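Local structure of hypothetical protein (Pseudomonas aeruginosa, 2H1T) at residues 105-109 with 183-187; 18-22 with 34-38. The protein is of unknown function but may bind glycolipids or take part in their metabolism. One frame throughout, in Å; residues are numbered along the deposited sequence.

Contact 1 (105-109 with 183-187); sequences IWPSP and GLFQR
The hydroxyl of S108, whose backbone N lies 3.9 Å from F185 CZ, has three partners: OG is hydrogen-bonded to E22 OE1 and to the backbone N of F110, with a weak further bond to Y50 OH. This anchors a turn that meets F185 without any hydrogen bond, largely through carbon. P109 CD stands 3.8 Å from the centroid of the F185 ring and 11° off its normal, a CH-pi contact over one face. A CG anti to the carbonyl carbon (chi1 -58°) carries the F185 ring to this position. P107 CB sits in plane at the ring edge, 3.9 Å from F185 CZ. The peptide before P107 is cis, consistent with the proline lying back on W106: P107 CB is 3.5 Å above the indole plane. W106 CZ3 approaches F185 CZ to 3.8 Å, yet the planes at 60° define neither a stack nor an edge-to-face pair. L184 CD1 lies at the edge of the indole, near its plane, 4.4 Å from W106 CZ3; L184 and F185 form a classic beta bulge against strand 178-181. Strands 102-106 and 185-187 are the outermost two, within this chain, of the mixed sheet, which the second subunit continues from 185-187; its W14 meets both aromatic rings. With W106 NE1 hydrogen-bonded to E40 OE2 and S108 also turned elsewhere, attraction between the segments rests on apolar and CH-pi contacts.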
loop_
_atom_site.group_PDB
_atom_site.type_symbol
_atom_site.label_atom_id
_atom_site.label_comp_id
_atom_site.label_asym_id
_atom_site.label_seq_id
_atom_site.Cartn_x
_atom_site.Cartn_y
_atom_site.Cartn_z
ATOM N N ILE A 105 -4.461 5.687 17.191
ATOM C CA ILE A 105 -4.671 5.437 15.751
ATOM C C ILE A 105 -4.550 3.935 15.609
ATOM O O ILE A 105 -3.565 3.366 16.068
ATOM C CB ILE A 105 -3.532 6.056 14.890
ATOM C CG1 ILE A 105 -3.538 7.598 14.921
ATOM C CG2 ILE A 105 -3.663 5.575 13.448
ATOM C CD1 ILE A 105 -2.177 8.234 14.679
ATOM N N TRP A 106 -5.505 3.317 14.916
ATOM C CA TRP A 106 -5.388 1.915 14.429
ATOM C C TRP A 106 -5.116 2.014 12.930
ATOM O O TRP A 106 -5.773 2.788 12.235
ATOM C CB TRP A 106 -6.687 1.094 14.653
ATOM C CG TRP A 106 -6.689 -0.193 13.880
ATOM C CD1 TRP A 106 -7.246 -0.441 12.629
ATOM C CD2 TRP A 106 -6.043 -1.420 14.266
ATOM N NE1 TRP A 106 -6.952 -1.739 12.229
ATOM C CE2 TRP A 106 -6.234 -2.358 13.218
ATOM C CE3 TRP A 106 -5.293 -1.800 15.381
ATOM C CZ2 TRP A 106 -5.724 -3.655 13.274
ATOM C CZ3 TRP A 106 -4.789 -3.102 15.434
ATOM C CH2 TRP A 106 -5.008 -4.003 14.387
ATOM N N PRO A 107 -4.204 1.198 12.409
ATOM C CA PRO A 107 -3.329 0.254 13.095
ATOM C C PRO A 107 -1.939 0.804 13.368
ATOM O O PRO A 107 -1.057 0.735 12.503
ATOM C CB PRO A 107 -3.259 -0.893 12.085
ATOM C CG PRO A 107 -3.382 -0.255 10.777
ATOM C CD PRO A 107 -4.143 1.014 10.938
ATOM N N SER A 108 -1.709 1.304 14.581
ATOM C CA SER A 108 -0.357 1.776 14.919
ATOM C C SER A 108 -0.016 1.597 16.376
ATOM O O SER A 108 -0.701 2.107 17.257
ATOM C CB SER A 108 -0.131 3.230 14.539
ATOM O OG SER A 108 1.144 3.701 14.983
ATOM N N PRO A 109 1.125 0.953 16.645
ATOM C CA PRO A 109 1.497 0.866 18.065
ATOM C C PRO A 109 2.254 2.108 18.550
ATOM O O PRO A 109 2.593 2.239 19.758
ATOM C CB PRO A 109 2.378 -0.379 18.087
ATOM C CG PRO A 109 3.053 -0.340 16.810
ATOM C CD PRO A 109 2.070 0.210 15.793
ATOM N N GLY A 183 1.487 -10.386 19.215
ATOM C CA GLY A 183 0.501 -10.922 18.290
ATOM C C GLY A 183 -0.104 -9.876 17.373
ATOM O O GLY A 183 -0.832 -10.238 16.471
ATOM N N LEU A 184 0.189 -8.582 17.587
ATOM C CA LEU A 184 -0.330 -7.532 16.718
ATOM C C LEU A 184 0.749 -6.753 15.957
ATOM O O LEU A 184 0.562 -6.500 14.771
ATOM C CB LEU A 184 -1.183 -6.531 17.489
ATOM C CG LEU A 184 -2.557 -7.049 17.896
ATOM C CD1 LEU A 184 -3.278 -5.905 18.520
ATOM C CD2 LEU A 184 -3.307 -7.548 16.732
ATOM N N PHE A 185 1.814 -6.320 16.633
ATOM C CA PHE A 185 2.875 -5.558 15.967
ATOM C C PHE A 185 4.224 -5.948 16.475
ATOM O O PHE A 185 4.369 -6.267 17.690
ATOM C CB PHE A 185 2.709 -4.073 16.211
ATOM C CG PHE A 185 1.399 -3.533 15.745
ATOM C CD1 PHE A 185 1.192 -3.227 14.395
ATOM C CD2 PHE A 185 0.372 -3.312 16.635
ATOM C CE1 PHE A 185 -0.029 -2.713 13.953
ATOM C CE2 PHE A 185 -0.883 -2.792 16.185
ATOM C CZ PHE A 185 -1.080 -2.514 14.839
ATOM N N GLN A 186 5.209 -5.886 15.568
ATOM C CA GLN A 186 6.606 -6.051 15.923
ATOM C C GLN A 186 7.463 -4.896 15.385
ATOM O O GLN A 186 7.461 -4.582 14.183
ATOM C CB GLN A 186 7.132 -7.361 15.366
ATOM C CG GLN A 186 8.481 -7.772 15.883
ATOM C CD GLN A 186 8.973 -9.035 15.191
ATOM O OE1 GLN A 186 8.357 -9.529 14.231
ATOM N NE2 GLN A 186 10.095 -9.571 15.677
ATOM N N ARG A 187 8.247 -4.312 16.261
ATOM C CA ARG A 187 9.298 -3.424 15.798
ATOM C C ARG A 187 10.346 -4.127 14.949
ATOM O O ARG A 187 10.879 -5.182 15.305
ATOM C CB ARG A 187 9.928 -2.624 16.928
ATOM C CG ARG A 187 10.296 -1.199 16.432
ATOM C CD ARG A 187 10.181 -0.153 17.500
ATOM N NE ARG A 187 11.484 -0.004 18.100
ATOM C CZ ARG A 187 11.752 0.379 19.335
ATOM N NH1 ARG A 187 10.822 0.652 20.221
ATOM N NH2 ARG A 187 13.005 0.463 19.676
#

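Contact 2 (18-22 with 34-38); sequences SSSWE and QLRAP
W21 CZ3 lies at the edge of the R36 guanidinium, in its plane and 3.4 Å from R36 NE; relative to the indole ring the approach is oblique. The two planes are 58° apart, which excludes a parallel cation-pi stack, and the side chains run side by side in the same direction. W21 CZ3 is also 3.3 Å from Q34 O, again obliquely to the ring. Beyond this contact, R36 NH2 forms a salt bridge with E68 OE1 of the second subunit, and a bound 1,2-ethanediol lies near the indole.

The backbone evidence is that of an antiparallel beta hairpin built from strands 16-26 and 30-38, the first two strands of a meander sheet. Within 18-22 and 34-38, W21 and R36 form an antiparallel hydrogen-bonded pair. R36 N donates to W21 O at 2.7 Å, almost straight at 176°, while W21 N donates to R36 O at 2.8 Å. R36 O also receives a CA-H...O contact from S20 CA at 3.2 Å. On the other face of the sheet, the non-hydrogen-bonded pair E22 and L35 cross one another. With CG anti to the backbone N (chi1 173°) and an extended chain beyond it, E22 passes L35, bringing E22 OE1 to 4.0 Å from L35 CD1. Its OE2 is hydrogen-bonded to S33 OG and Y50 OH, consistent with a carboxylate held in place. Farther along, P38 CG packs 3.5 Å from S18 OG, a hydroxyl that is hydrogen-bonded to S18 OG of the second subunit.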
loop_
_atom_site.group_PDB
_atom_site.type_symbol
_atom_site.label_atom_id
_atom_site.label_comp_id
_atom_site.label_asym_id
_atom_site.label_seq_id
_atom_site.Cartn_x
_atom_site.Cartn_y
_atom_site.Cartn_z
ATOM N N SER A 18 -2.310 -10.274 4.319
ATOM C CA SER A 18 -1.391 -9.165 4.488
ATOM C C SER A 18 -1.679 -8.329 5.735
ATOM O O SER A 18 -2.642 -8.609 6.456
ATOM C CB SER A 18 -1.296 -8.342 3.216
ATOM O OG SER A 18 -2.310 -7.347 3.146
ATOM N N SER A 19 -0.806 -7.355 5.999
ATOM C CA SER A 19 -0.817 -6.584 7.257
ATOM C C SER A 19 -0.279 -5.177 7.017
ATOM O O SER A 19 -0.065 -4.728 5.854
ATOM C CB SER A 19 0.017 -7.334 8.330
ATOM O OG SER A 19 -0.370 -7.048 9.689
ATOM N N SER A 20 0.002 -4.512 8.119
ATOM C CA SER A 20 0.507 -3.172 8.098
ATOM C C SER A 20 2.027 -3.098 8.092
ATOM O O SER A 20 2.738 -3.973 8.570
ATOM C CB SER A 20 -0.012 -2.406 9.309
ATOM O OG SER A 20 0.195 -3.120 10.499
ATOM N N TRP A 21 2.518 -2.008 7.540
ATOM C CA TRP A 21 3.907 -1.665 7.638
ATOM C C TRP A 21 3.901 -0.162 7.833
ATOM O O TRP A 21 3.269 0.595 7.040
ATOM C CB TRP A 21 4.652 -2.054 6.364
ATOM C CG TRP A 21 5.919 -1.296 6.207
ATOM C CD1 TRP A 21 7.169 -1.703 6.548
ATOM C CD2 TRP A 21 6.044 0.055 5.757
ATOM N NE1 TRP A 21 8.073 -0.707 6.306
ATOM C CE2 TRP A 21 7.416 0.377 5.797
ATOM C CE3 TRP A 21 5.116 1.042 5.338
ATOM C CZ2 TRP A 21 7.900 1.648 5.420
ATOM C CZ3 TRP A 21 5.574 2.305 4.981
ATOM C CH2 TRP A 21 6.958 2.595 5.003
ATOM N N GLU A 22 4.581 0.281 8.885
ATOM C CA GLU A 22 4.606 1.684 9.214
ATOM C C GLU A 22 6.061 2.096 9.432
ATOM O O GLU A 22 6.813 1.443 10.178
ATOM C CB GLU A 22 3.763 1.963 10.491
ATOM C CG GLU A 22 3.877 3.383 10.980
ATOM C CD GLU A 22 2.986 3.750 12.142
ATOM O OE1 GLU A 22 2.524 2.855 12.830
ATOM O OE2 GLU A 22 2.760 4.952 12.354
ATOM N N GLN A 34 4.319 7.235 7.673
ATOM C CA GLN A 34 3.701 6.656 6.507
ATOM C C GLN A 34 3.356 5.224 6.875
ATOM O O GLN A 34 4.243 4.418 7.209
ATOM C CB GLN A 34 4.677 6.621 5.329
ATOM C CG GLN A 34 5.046 7.980 4.772
ATOM C CD GLN A 34 5.397 7.918 3.254
ATOM O OE1 GLN A 34 4.632 8.413 2.386
ATOM N NE2 GLN A 34 6.526 7.274 2.941
ATOM N N LEU A 35 2.073 4.899 6.774
ATOM C CA LEU A 35 1.566 3.607 7.198
ATOM C C LEU A 35 0.844 2.960 6.018
ATOM O O LEU A 35 -0.028 3.554 5.399
ATOM C CB LEU A 35 0.643 3.830 8.421
ATOM C CG LEU A 35 -0.128 2.684 9.043
ATOM C CD1 LEU A 35 -0.708 3.089 10.420
ATOM C CD2 LEU A 35 -1.232 2.192 8.134
ATOM N N ARG A 36 1.214 1.747 5.666
ATOM C CA ARG A 36 0.504 1.053 4.553
ATOM C C ARG A 36 -0.122 -0.193 5.107
ATOM O O ARG A 36 0.519 -0.883 5.912
ATOM C CB ARG A 36 1.486 0.694 3.427
ATOM C CG ARG A 36 2.178 1.935 2.844
ATOM C CD ARG A 36 3.151 1.577 1.742
ATOM N NE ARG A 36 4.364 2.411 1.758
ATOM C CZ ARG A 36 4.909 3.024 0.704
ATOM N NH1 ARG A 36 4.338 2.973 -0.476
ATOM N NH2 ARG A 36 6.029 3.713 0.843
ATOM N N ALA A 37 -1.348 -0.495 4.676
ATOM C CA ALA A 37 -2.145 -1.552 5.278
ATOM C C ALA A 37 -3.346 -1.881 4.396
ATOM O O ALA A 37 -3.722 -1.098 3.522
ATOM C CB ALA A 37 -2.619 -1.152 6.690
ATOM N N PRO A 38 -3.899 -3.084 4.577
ATOM C CA PRO A 38 -5.096 -3.485 3.863
ATOM C C PRO A 38 -6.344 -3.022 4.591
ATOM O O PRO A 38 -6.377 -3.061 5.827
ATOM C CB PRO A 38 -5.008 -5.005 3.897
ATOM C CG PRO A 38 -4.312 -5.302 5.200
ATOM C CD PRO A 38 -3.365 -4.178 5.415
#

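How the contacts relate
Contacts 1 and 2 follow one another along the chain, their centres about 10 Å apart, yet they touch directly. The shortest of these approaches, S108 OG to E22 OE1 at 2.7 Å, is a probable hydrogen bond and couples the turn of 105-109 to the hairpin. Packing adds P107 O at 3.2 Å from L35 CD1 and F185 CE1 at 3.5 Å from S20 OG. Both contacts reach the second subunit, and antiparallel ladders from 185-187 and from 18-22 extend into it. In contact 1 the W106 side chain is about 5 Å from a bound 2-methyl-2,4-pentanediol. In contact 2 the W21 side chain is about 3 Å from a bound 1,2-ethanediol. Both probably come from the crystallisation liquor; neither establishes a glycolipid site.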